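Local coordinates for polyketide cyclase / dehydrase and lipid transport (Nitrosospira multiformis, PDB 3P51), which is of unknown function but has a Bet v 1-like fold of the polyketide cyclase and lipid transport family and probably binds an apolar small molecule, at residues V4-V9 with V128-L133; E69-Y74 with N94-P99; A12-V17 with D104-E109. All blocks are in the same frame, centred on the assembly; numbering follows the deposited sequence.

Contact 1: residues V4-V9 with V128-L133; sequences VYNSIV and VYRSLL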
loop_
_atom_site.group_PDB
_atom_site.type_symbol
_atom_site.label_atom_id
_atom_site.label_comp_id
_atom_site.label_asym_id
_atom_site.label_seq_id
_atom_site.Cartn_x
_atom_site.Cartn_y
_atom_site.Cartn_z
ATOM N N VAL A 4 -3.405 16.358 6.652
ATOM C CA VAL A 4 -4.851 16.502 6.721
ATOM C C VAL A 4 -5.496 15.336 5.994
ATOM O O VAL A 4 -4.880 14.713 5.129
ATOM C CB VAL A 4 -5.316 17.813 6.087
ATOM C CG1 VAL A 4 -4.860 18.999 6.941
ATOM C CG2 VAL A 4 -4.792 17.923 4.648
ATOM N N TYR A 5 -6.735 15.031 6.352
ATOM C CA TYR A 5 -7.459 13.961 5.679
ATOM C C TYR A 5 -8.920 14.323 5.646
ATOM O O TYR A 5 -9.520 14.567 6.690
ATOM C CB TYR A 5 -7.283 12.632 6.416
ATOM C CG TYR A 5 -8.089 11.503 5.787
ATOM C CD1 TYR A 5 -7.554 10.736 4.753
ATOM C CD2 TYR A 5 -9.378 11.215 6.221
ATOM C CE1 TYR A 5 -8.282 9.698 4.168
ATOM C CE2 TYR A 5 -10.117 10.185 5.649
ATOM C CZ TYR A 5 -9.563 9.429 4.621
ATOM O OH TYR A 5 -10.286 8.409 4.034
ATOM N N ASN A 6 -9.490 14.380 4.449
ATOM C CA ASN A 6 -10.911 14.672 4.309
ATOM C C ASN A 6 -11.575 13.744 3.309
ATOM O O ASN A 6 -10.971 13.370 2.298
ATOM C CB ASN A 6 -11.112 16.115 3.880
ATOM C CG ASN A 6 -10.644 17.097 4.932
ATOM O OD1 ASN A 6 -11.394 17.450 5.846
ATOM N ND2 ASN A 6 -9.396 17.535 4.816
ATOM N N SER A 7 -12.824 13.388 3.582
ATOM C CA SER A 7 -13.527 12.436 2.738
ATOM C C SER A 7 -15.027 12.692 2.729
ATOM O O SER A 7 -15.576 13.307 3.647
ATOM C CB SER A 7 -13.219 11.008 3.198
ATOM O OG SER A 7 -13.639 10.796 4.536
ATOM N N ILE A 8 -15.676 12.240 1.664
ATOM C CA ILE A 8 -17.118 12.379 1.491
ATOM C C ILE A 8 -17.646 11.191 0.693
ATOM O O ILE A 8 -16.879 10.493 0.020
ATOM C CB ILE A 8 -17.471 13.620 0.670
ATOM C CG1 ILE A 8 -16.795 13.533 -0.699
ATOM C CG2 ILE A 8 -17.069 14.895 1.402
ATOM C CD1 ILE A 8 -17.229 14.607 -1.659
ATOM N N VAL A 9 -18.959 10.973 0.770
ATOM C CA VAL A 9 -19.641 10.034 -0.115
ATOM C C VAL A 9 -20.440 10.794 -1.173
ATOM O O VAL A 9 -21.170 11.725 -0.864
ATOM C CB VAL A 9 -20.566 9.099 0.666
ATOM C CG1 VAL A 9 -21.432 8.261 -0.299
ATOM C CG2 VAL A 9 -19.731 8.194 1.562
ATOM N N VAL A 128 -9.438 24.274 2.268
ATOM C CA VAL A 128 -9.309 24.047 0.832
ATOM C C VAL A 128 -9.903 22.701 0.404
ATOM O O VAL A 128 -10.791 22.646 -0.451
ATOM C CB VAL A 128 -7.835 24.155 0.381
ATOM C CG1 VAL A 128 -7.631 23.493 -0.986
ATOM C CG2 VAL A 128 -7.395 25.628 0.359
ATOM N N TYR A 129 -9.427 21.611 0.999
ATOM C CA TYR A 129 -9.937 20.294 0.620
ATOM C C TYR A 129 -11.439 20.126 0.833
ATOM O O TYR A 129 -12.105 19.500 0.028
ATOM C CB TYR A 129 -9.152 19.185 1.314
ATOM C CG TYR A 129 -7.779 19.025 0.714
ATOM C CD1 TYR A 129 -7.595 19.136 -0.656
ATOM C CD2 TYR A 129 -6.664 18.807 1.511
ATOM C CE1 TYR A 129 -6.339 19.006 -1.225
ATOM C CE2 TYR A 129 -5.405 18.672 0.952
ATOM C CZ TYR A 129 -5.249 18.773 -0.415
ATOM O OH TYR A 129 -4.002 18.641 -0.984
ATOM N N ARG A 130 -11.980 20.695 1.903
ATOM C CA ARG A 130 -13.410 20.556 2.155
ATOM C C ARG A 130 -14.217 21.278 1.078
ATOM O O ARG A 130 -15.267 20.806 0.659
ATOM C CB ARG A 130 -13.763 21.049 3.563
ATOM C CG ARG A 130 -13.320 20.074 4.640
ATOM C CD ARG A 130 -13.194 20.707 6.010
ATOM N NE ARG A 130 -12.578 19.777 6.962
ATOM C CZ ARG A 130 -12.253 20.096 8.212
ATOM N NH1 ARG A 130 -12.478 21.333 8.663
ATOM N NH2 ARG A 130 -11.697 19.187 9.010
ATOM N N SER A 131 -13.701 22.409 0.612
ATOM C CA SER A 131 -14.359 23.153 -0.459
ATOM C C SER A 131 -14.320 22.404 -1.784
ATOM O O SER A 131 -15.324 22.322 -2.483
ATOM C CB SER A 131 -13.729 24.539 -0.628
ATOM O OG SER A 131 -14.184 25.145 -1.826
ATOM N N LEU A 132 -13.157 21.862 -2.134
ATOM C CA LEU A 132 -13.019 21.097 -3.370
ATOM C C LEU A 132 -13.954 19.883 -3.367
ATOM O O LEU A 132 -14.664 19.624 -4.341
ATOM C CB LEU A 132 -11.570 20.642 -3.571
ATOM C CG LEU A 132 -10.487 21.729 -3.655
ATOM C CD1 LEU A 132 -9.103 21.104 -3.702
ATOM C CD2 LEU A 132 -10.698 22.629 -4.857
ATOM N N LEU A 133 -13.960 19.144 -2.263
ATOM C CA LEU A 133 -14.829 17.979 -2.147
ATOM C C LEU A 133 -16.306 18.375 -2.181
ATOM O O LEU A 133 -17.126 17.683 -2.784
ATOM C CB LEU A 133 -14.516 17.202 -0.871
ATOM C CG LEU A 133 -13.164 16.491 -0.847
ATOM C CD1 LEU A 133 -12.874 15.905 0.517
ATOM C CD2 LEU A 133 -13.111 15.399 -1.908
HETATM O O HOH W 1 -10.824 16.519 8.567
#

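Contact 2: residues E69-Y74 with N94-P99; sequences ERRIMY and NLHLLP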
loop_
_atom_site.group_PDB
_atom_site.type_symbol
_atom_site.label_atom_id
_atom_site.label_comp_id
_atom_site.label_asym_id
_atom_site.label_seq_id
_atom_site.Cartn_x
_atom_site.Cartn_y
_atom_site.Cartn_z
ATOM N N GLU A 69 -6.253 1.970 -9.641
ATOM C CA GLU A 69 -6.695 2.301 -8.283
ATOM C C GLU A 69 -7.475 3.614 -8.244
ATOM O O GLU A 69 -7.986 3.998 -7.196
ATOM C CB GLU A 69 -5.510 2.401 -7.314
ATOM C CG GLU A 69 -4.554 1.209 -7.323
ATOM C CD GLU A 69 -5.175 -0.054 -6.768
ATOM O OE1 GLU A 69 -6.225 0.052 -6.099
ATOM O OE2 GLU A 69 -4.615 -1.153 -7.011
ATOM N N ARG A 70 -7.548 4.313 -9.374
ATOM C CA ARG A 70 -8.246 5.599 -9.423
ATOM C C ARG A 70 -7.651 6.566 -8.420
ATOM O O ARG A 70 -8.344 7.052 -7.523
ATOM C CB ARG A 70 -9.739 5.426 -9.130
ATOM C CG ARG A 70 -10.458 4.455 -10.071
ATOM C CD ARG A 70 -11.967 4.570 -9.914
ATOM N NE ARG A 70 -12.692 3.729 -10.866
ATOM C CZ ARG A 70 -13.087 2.485 -10.611
ATOM N NH1 ARG A 70 -12.831 1.932 -9.426
ATOM N NH2 ARG A 70 -13.732 1.788 -11.541
ATOM N N ARG A 71 -6.363 6.855 -8.582
ATOM C CA ARG A 71 -5.648 7.740 -7.674
ATOM C C ARG A 71 -4.779 8.734 -8.432
ATOM O O ARG A 71 -4.155 8.382 -9.430
ATOM C CB ARG A 71 -4.742 6.934 -6.745
ATOM C CG ARG A 71 -4.026 7.809 -5.728
ATOM C CD ARG A 71 -2.966 7.040 -4.965
ATOM N NE ARG A 71 -3.467 5.779 -4.426
ATOM C CZ ARG A 71 -4.116 5.664 -3.274
ATOM N NH1 ARG A 71 -4.364 6.731 -2.543
ATOM N NH2 ARG A 71 -4.520 4.481 -2.853
ATOM N N ILE A 72 -4.732 9.966 -7.935
ATOM C CA ILE A 72 -3.867 11.004 -8.473
ATOM C C ILE A 72 -3.016 11.536 -7.318
ATOM O O ILE A 72 -3.559 11.917 -6.289
ATOM C CB ILE A 72 -4.705 12.172 -9.016
ATOM C CG1 ILE A 72 -5.560 11.733 -10.201
ATOM C CG2 ILE A 72 -3.808 13.349 -9.390
ATOM C CD1 ILE A 72 -6.423 12.853 -10.762
HETATM N N MSE A 73 -1.693 11.560 -7.471
HETATM C CA MSE A 73 -0.842 12.115 -6.421
HETATM C C MSE A 73 0.030 13.205 -6.998
HETATM O O MSE A 73 0.533 13.078 -8.104
HETATM C CB MSE A 73 0.064 11.060 -5.797
HETATM C CG MSE A 73 -0.653 9.914 -5.113
HETATM SE SE MSE A 73 0.638 8.674 -4.288
HETATM C CE MSE A 73 1.877 10.016 -3.637
ATOM N N TYR A 74 0.242 14.264 -6.232
ATOM C CA TYR A 74 1.001 15.387 -6.749
ATOM C C TYR A 74 1.769 16.082 -5.644
ATOM O O TYR A 74 1.386 16.024 -4.469
ATOM C CB TYR A 74 0.049 16.390 -7.404
ATOM C CG TYR A 74 -1.036 16.863 -6.462
ATOM C CD1 TYR A 74 -0.860 17.998 -5.675
ATOM C CD2 TYR A 74 -2.232 16.163 -6.346
ATOM C CE1 TYR A 74 -1.852 18.426 -4.794
ATOM C CE2 TYR A 74 -3.224 16.584 -5.479
ATOM C CZ TYR A 74 -3.030 17.708 -4.707
ATOM O OH TYR A 74 -4.018 18.116 -3.843
ATOM N N ASN A 94 -2.981 13.559 -2.275
ATOM C CA ASN A 94 -3.308 12.189 -2.675
ATOM C C ASN A 94 -4.822 12.090 -2.755
ATOM O O ASN A 94 -5.497 12.097 -1.733
ATOM C CB ASN A 94 -2.739 11.208 -1.637
ATOM C CG ASN A 94 -2.949 9.734 -2.010
ATOM O OD1 ASN A 94 -3.829 9.386 -2.785
ATOM N ND2 ASN A 94 -2.135 8.866 -1.429
ATOM N N LEU A 95 -5.350 12.061 -3.975
ATOM C CA LEU A 95 -6.797 12.020 -4.210
ATOM C C LEU A 95 -7.213 10.661 -4.773
ATOM O O LEU A 95 -6.678 10.204 -5.781
ATOM C CB LEU A 95 -7.193 13.113 -5.198
ATOM C CG LEU A 95 -8.608 13.083 -5.771
ATOM C CD1 LEU A 95 -9.639 13.244 -4.656
ATOM C CD2 LEU A 95 -8.748 14.197 -6.810
ATOM N N HIS A 96 -8.184 10.022 -4.135
ATOM C CA HIS A 96 -8.435 8.610 -4.413
ATOM C C HIS A 96 -9.915 8.259 -4.262
ATOM O O HIS A 96 -10.581 8.745 -3.349
ATOM C CB HIS A 96 -7.563 7.809 -3.454
ATOM C CG HIS A 96 -7.833 6.336 -3.447
ATOM N ND1 HIS A 96 -7.785 5.564 -4.587
ATOM C CD2 HIS A 96 -8.096 5.494 -2.424
ATOM C CE1 HIS A 96 -8.029 4.302 -4.265
ATOM N NE2 HIS A 96 -8.220 4.233 -2.962
ATOM N N LEU A 97 -10.425 7.431 -5.176
ATOM C CA LEU A 97 -11.828 7.027 -5.177
ATOM C C LEU A 97 -11.972 5.553 -4.846
ATOM O O LEU A 97 -11.121 4.751 -5.209
ATOM C CB LEU A 97 -12.453 7.235 -6.556
ATOM C CG LEU A 97 -12.453 8.612 -7.201
ATOM C CD1 LEU A 97 -13.251 8.542 -8.493
ATOM C CD2 LEU A 97 -13.060 9.604 -6.265
ATOM N N LEU A 98 -13.060 5.203 -4.166
ATOM C CA LEU A 98 -13.442 3.804 -3.985
ATOM C C LEU A 98 -14.933 3.668 -4.225
ATOM O O LEU A 98 -15.696 4.599 -3.936
ATOM C CB LEU A 98 -13.108 3.320 -2.577
ATOM C CG LEU A 98 -11.615 3.188 -2.265
ATOM C CD1 LEU A 98 -11.360 3.104 -0.759
ATOM C CD2 LEU A 98 -11.028 1.985 -2.997
ATOM N N PRO A 99 -15.360 2.516 -4.761
ATOM C CA PRO A 99 -16.800 2.318 -4.921
ATOM C C PRO A 99 -17.445 1.938 -3.603
ATOM O O PRO A 99 -16.834 1.243 -2.791
ATOM C CB PRO A 99 -16.892 1.146 -5.907
ATOM C CG PRO A 99 -15.640 0.375 -5.719
ATOM C CD PRO A 99 -14.573 1.377 -5.272
HETATM O O HOH W 2 -11.301 2.769 -6.985
#

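Contact 3: residues A12-V17 with D104-E109; sequences APVERV and DTTFVE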
loop_
_atom_site.group_PDB
_atom_site.type_symbol
_atom_site.label_atom_id
_atom_site.label_comp_id
_atom_site.label_asym_id
_atom_site.label_seq_id
_atom_site.Cartn_x
_atom_site.Cartn_y
_atom_site.Cartn_z
ATOM N N ALA A 12 -23.121 8.942 -6.933
ATOM C CA ALA A 12 -22.948 8.626 -8.342
ATOM C C ALA A 12 -22.006 7.435 -8.441
ATOM O O ALA A 12 -21.191 7.209 -7.546
ATOM C CB ALA A 12 -22.375 9.807 -9.081
ATOM N N PRO A 13 -22.126 6.657 -9.520
ATOM C CA PRO A 13 -21.268 5.478 -9.648
ATOM C C PRO A 13 -19.818 5.886 -9.834
ATOM O O PRO A 13 -19.536 6.966 -10.357
ATOM C CB PRO A 13 -21.827 4.751 -10.879
ATOM C CG PRO A 13 -22.667 5.737 -11.596
ATOM C CD PRO A 13 -23.123 6.758 -10.601
ATOM N N VAL A 14 -18.903 5.033 -9.385
ATOM C CA VAL A 14 -17.488 5.384 -9.350
ATOM C C VAL A 14 -16.932 5.681 -10.744
ATOM O O VAL A 14 -16.070 6.542 -10.888
ATOM C CB VAL A 14 -16.654 4.291 -8.644
ATOM C CG1 VAL A 14 -16.570 3.034 -9.510
ATOM C CG2 VAL A 14 -15.257 4.806 -8.282
ATOM N N GLU A 15 -17.423 4.976 -11.764
ATOM C CA GLU A 15 -16.975 5.210 -13.141
ATOM C C GLU A 15 -17.280 6.634 -13.591
ATOM O O GLU A 15 -16.503 7.248 -14.324
ATOM C CB GLU A 15 -17.632 4.235 -14.113
ATOM C CG GLU A 15 -17.214 2.771 -13.962
ATOM C CD GLU A 15 -17.956 2.043 -12.849
ATOM O OE1 GLU A 15 -18.966 2.588 -12.339
ATOM O OE2 GLU A 15 -17.524 0.921 -12.490
ATOM N N ARG A 16 -18.423 7.151 -13.162
ATOM C CA ARG A 16 -18.822 8.509 -13.516
ATOM C C ARG A 16 -17.995 9.551 -12.769
ATOM O O ARG A 16 -17.547 10.556 -13.349
ATOM C CB ARG A 16 -20.306 8.700 -13.214
ATOM C CG ARG A 16 -20.907 9.969 -13.768
ATOM C CD ARG A 16 -22.328 9.704 -14.224
ATOM N NE ARG A 16 -23.036 10.937 -14.545
ATOM C CZ ARG A 16 -23.839 11.576 -13.700
ATOM N NH1 ARG A 16 -24.037 11.100 -12.477
ATOM N NH2 ARG A 16 -24.447 12.693 -14.079
ATOM N N VAL A 17 -17.797 9.331 -11.476
ATOM C CA VAL A 17 -16.993 10.266 -10.699
ATOM C C VAL A 17 -15.569 10.293 -11.234
ATOM O O VAL A 17 -14.996 11.359 -11.427
ATOM C CB VAL A 17 -16.972 9.924 -9.203
ATOM C CG1 VAL A 17 -16.178 10.974 -8.463
ATOM C CG2 VAL A 17 -18.397 9.859 -8.645
ATOM N N ASP A 104 -23.970 1.540 -5.171
ATOM C CA ASP A 104 -23.342 2.038 -6.386
ATOM C C ASP A 104 -23.035 3.521 -6.275
ATOM O O ASP A 104 -23.274 4.286 -7.208
ATOM C CB ASP A 104 -24.258 1.768 -7.588
ATOM C CG ASP A 104 -23.530 1.870 -8.917
ATOM O OD1 ASP A 104 -24.205 1.860 -9.972
ATOM O OD2 ASP A 104 -22.284 1.974 -8.906
ATOM N N THR A 105 -22.510 3.934 -5.126
ATOM C CA THR A 105 -22.063 5.307 -4.961
ATOM C C THR A 105 -20.537 5.343 -4.888
ATOM O O THR A 105 -19.864 4.340 -5.167
ATOM C CB THR A 105 -22.728 5.974 -3.738
ATOM O OG1 THR A 105 -22.463 5.206 -2.562
ATOM C CG2 THR A 105 -24.236 6.036 -3.937
ATOM N N THR A 106 -19.991 6.495 -4.519
ATOM C CA THR A 106 -18.544 6.699 -4.533
ATOM C C THR A 106 -18.037 7.328 -3.243
ATOM O O THR A 106 -18.565 8.335 -2.788
ATOM C CB THR A 106 -18.115 7.599 -5.706
ATOM O OG1 THR A 106 -18.499 6.988 -6.939
ATOM C CG2 THR A 106 -16.619 7.800 -5.708
ATOM N N PHE A 107 -17.019 6.705 -2.659
ATOM C CA PHE A 107 -16.272 7.265 -1.540
ATOM C C PHE A 107 -15.094 8.026 -2.129
ATOM O O PHE A 107 -14.392 7.510 -2.993
ATOM C CB PHE A 107 -15.772 6.124 -0.642
ATOM C CG PHE A 107 -14.867 6.565 0.476
ATOM C CD1 PHE A 107 -15.391 7.124 1.629
ATOM C CD2 PHE A 107 -13.489 6.399 0.380
ATOM C CE1 PHE A 107 -14.559 7.527 2.669
ATOM C CE2 PHE A 107 -12.646 6.798 1.411
ATOM C CZ PHE A 107 -13.183 7.360 2.565
ATOM N N VAL A 108 -14.889 9.261 -1.681
ATOM C CA VAL A 108 -13.767 10.072 -2.146
ATOM C C VAL A 108 -12.900 10.500 -0.968
ATOM O O VAL A 108 -13.393 11.115 -0.032
ATOM C CB VAL A 108 -14.254 11.353 -2.858
ATOM C CG1 VAL A 108 -13.082 12.061 -3.515
ATOM C CG2 VAL A 108 -15.324 11.011 -3.893
ATOM N N GLU A 109 -11.610 10.193 -1.009
ATOM C CA GLU A 109 -10.712 10.650 0.048
ATOM C C GLU A 109 -9.596 11.519 -0.518
ATOM O O GLU A 109 -9.111 11.293 -1.623
ATOM C CB GLU A 109 -10.125 9.468 0.827
ATOM C CG GLU A 109 -9.382 8.480 -0.038
ATOM C CD GLU A 109 -8.836 7.296 0.744
ATOM O OE1 GLU A 109 -8.876 7.334 1.989
ATOM O OE2 GLU A 109 -8.370 6.324 0.106
HETATM O O HOH W 3 -19.821 2.908 -7.564
HETATM O O HOH W 4 -20.489 0.918 -10.815
#

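Contact 1: residues V4-V9 with V128-L133
Asn6 OD1, on strand 3-10, takes the NE hydrogen of Arg130 from helix 120-139, NE to OD1 2.8 Å, with 156° at the hydrogen. The donor arrives tilted from the carboxamide plane, and the amide and guanidinium planes stand nearly perpendicular. Water 1, at the guanidinium edge and in its plane, accepts from Arg130 NH2 at 2.8 Å and is placed to donate to the same OD1. The other end of the amide is held as well: ND2 bonds Asn126 OD1 of the same helix and meets Tyr129 CB, 3.9 Å away. On one flank Val4 CG2 touches the edge of the Tyr129 ring, in its plane, 3.8 Å from CD2; the phenol OH beyond bonds to Tyr91 and Tyr74. On the other, Leu133 CD1 rests 3.6 Å from Asn6 O. With CG1 between backbone N and carbonyl carbon (chi1 58°), Ile8 carries CD1 to 3.8 Å from Leu133 CB. The two segments run nearly parallel, 18° apart, with axes 8.6 Å apart, consistent with the long helix laid against the sheet in the helix-grip fold. Ser7 points off the opposite side of the strand, to Pro99 of the second subunit. With both ends of its amide engaged, Asn6 is probably locked against a flip, and the arginine's charge is likely to polarise its carbonyl where the otherwise mainly apolar interface reaches water.

Contact 2: residues E69-Y74 with N94-P99
Asn94 and Arg71 meet on one face of the antiparallel hairpin of strands 71-78 and 88-100, at a G1 beta bulge, where Arg70 and Arg71 both face Ser66. Arg71 NH1 gives a hydrogen to Asn94 OD1, 2.7 Å away and in the guanidinium plane; that plane is 80° from the amide's. A bend at chi3 (-50°) turns NE back, and the guanidinium comes to lie flat on His96, centres 3.9 Å apart and planes at 21°, with NH2 over the middle of the imidazole. An alanine in place of Arg71 would probably leave this face of His96 without its stacked cover and Asn94 OD1 without this donor. Met73, a selenomethionine, packs its CG over a face of the Asn94 amide, 3.9 Å from Asn94 CG. Ile72 and Leu95, a hydrogen-bonded pair, exchange both backbone bonds and turn their side chains to the other face. Arg70, with left-handed backbone angles, offers its carbonyl O to Leu97 N at 3.2 Å and, weakly, to His96 ND1. Its extended side chain packs on Val14 and Trp18 of helix 14-21, while water 2 accepts from Arg70 NH1 at 3.0 Å and donates to Leu97 O at 2.7 Å.

Contact 3: residues A12-V17 with D104-E109
Ala12 O receives the hydroxyl hydrogen of Thr106 where the turn into helix 14-21 meets the start of strand 105-116, beside a G1 beta bulge formed by Asp104 and Thr105 opposite Val100. The bond from Thr106 OG1 to Ala12 O is 2.8 Å, the donor tilted 30° from the carbonyl plane. Thr106 OG1 is anti to its own carbonyl carbon (chi1 -60°), a placing that turns it to the turn. Ala12 O also takes a CA-H...O contact from Thr105 CA at 3.3 Å, while the Ala12 methyl turns from the strand and packs on Phe140.

Pro13 occupies the N-cap position. Its CA makes a second CA-H...O contact, 3.4 Å from Asp104 O, and its ring carbon CB lies 3.4 Å from Asp104 OD2. Its carbonyl O accepts from Val17 N in the first turn of the helix.

Val14 has its backbone N bonded to water 3, at 2.9 Å. That water donates both hydrogens across the contact, to Asp104 OD2, just before the strand, and to Thr105 O, thereby tying the helix start to the bulge through a single molecule. Glu15 reaches Asp104 through water 4, which donates to Glu15 OE1 at 2.7 Å and also to Asp104 OD2. Two waters thus serve one carboxylate oxygen, and the water between the like charges is likely to ease their repulsion; Asp104 OD1 has a long, weak ion pair with Arg145.

Val17, at the end of the first helical turn, closes the contact beside Leu97 of strand 88-100. Its side chain and that of Thr106 reach toward each other tip to tip, CG2 lying 3.3 Å from Thr106 OG1, the oxygen already bonded to Ala12.

All three contacts use one antiparallel sheet, in which strands 3-10, 105-116, 88-100 and 71-78 follow one another. Contact 1 sets the C-terminal helix against the strand outermost within this chain, contact 2 pairs two strands further in, and contact 3 fixes the short N-terminal helix; the centres of contacts 1 and 2 are about 13 Å apart, those of 2 and 3 about 11 Å. Contact 1 meets contact 2 at Tyr129 OH and Tyr74 OH, 2.9 Å apart, a probable hydrogen bond, and contact 3 at Tyr5 OH and Glu109 OE1, 2.7 Å apart, also a probable hydrogen bond. Backbone pairing of Leu98 with Phe107 joins contacts 2 and 3. All three also touch the second subunit.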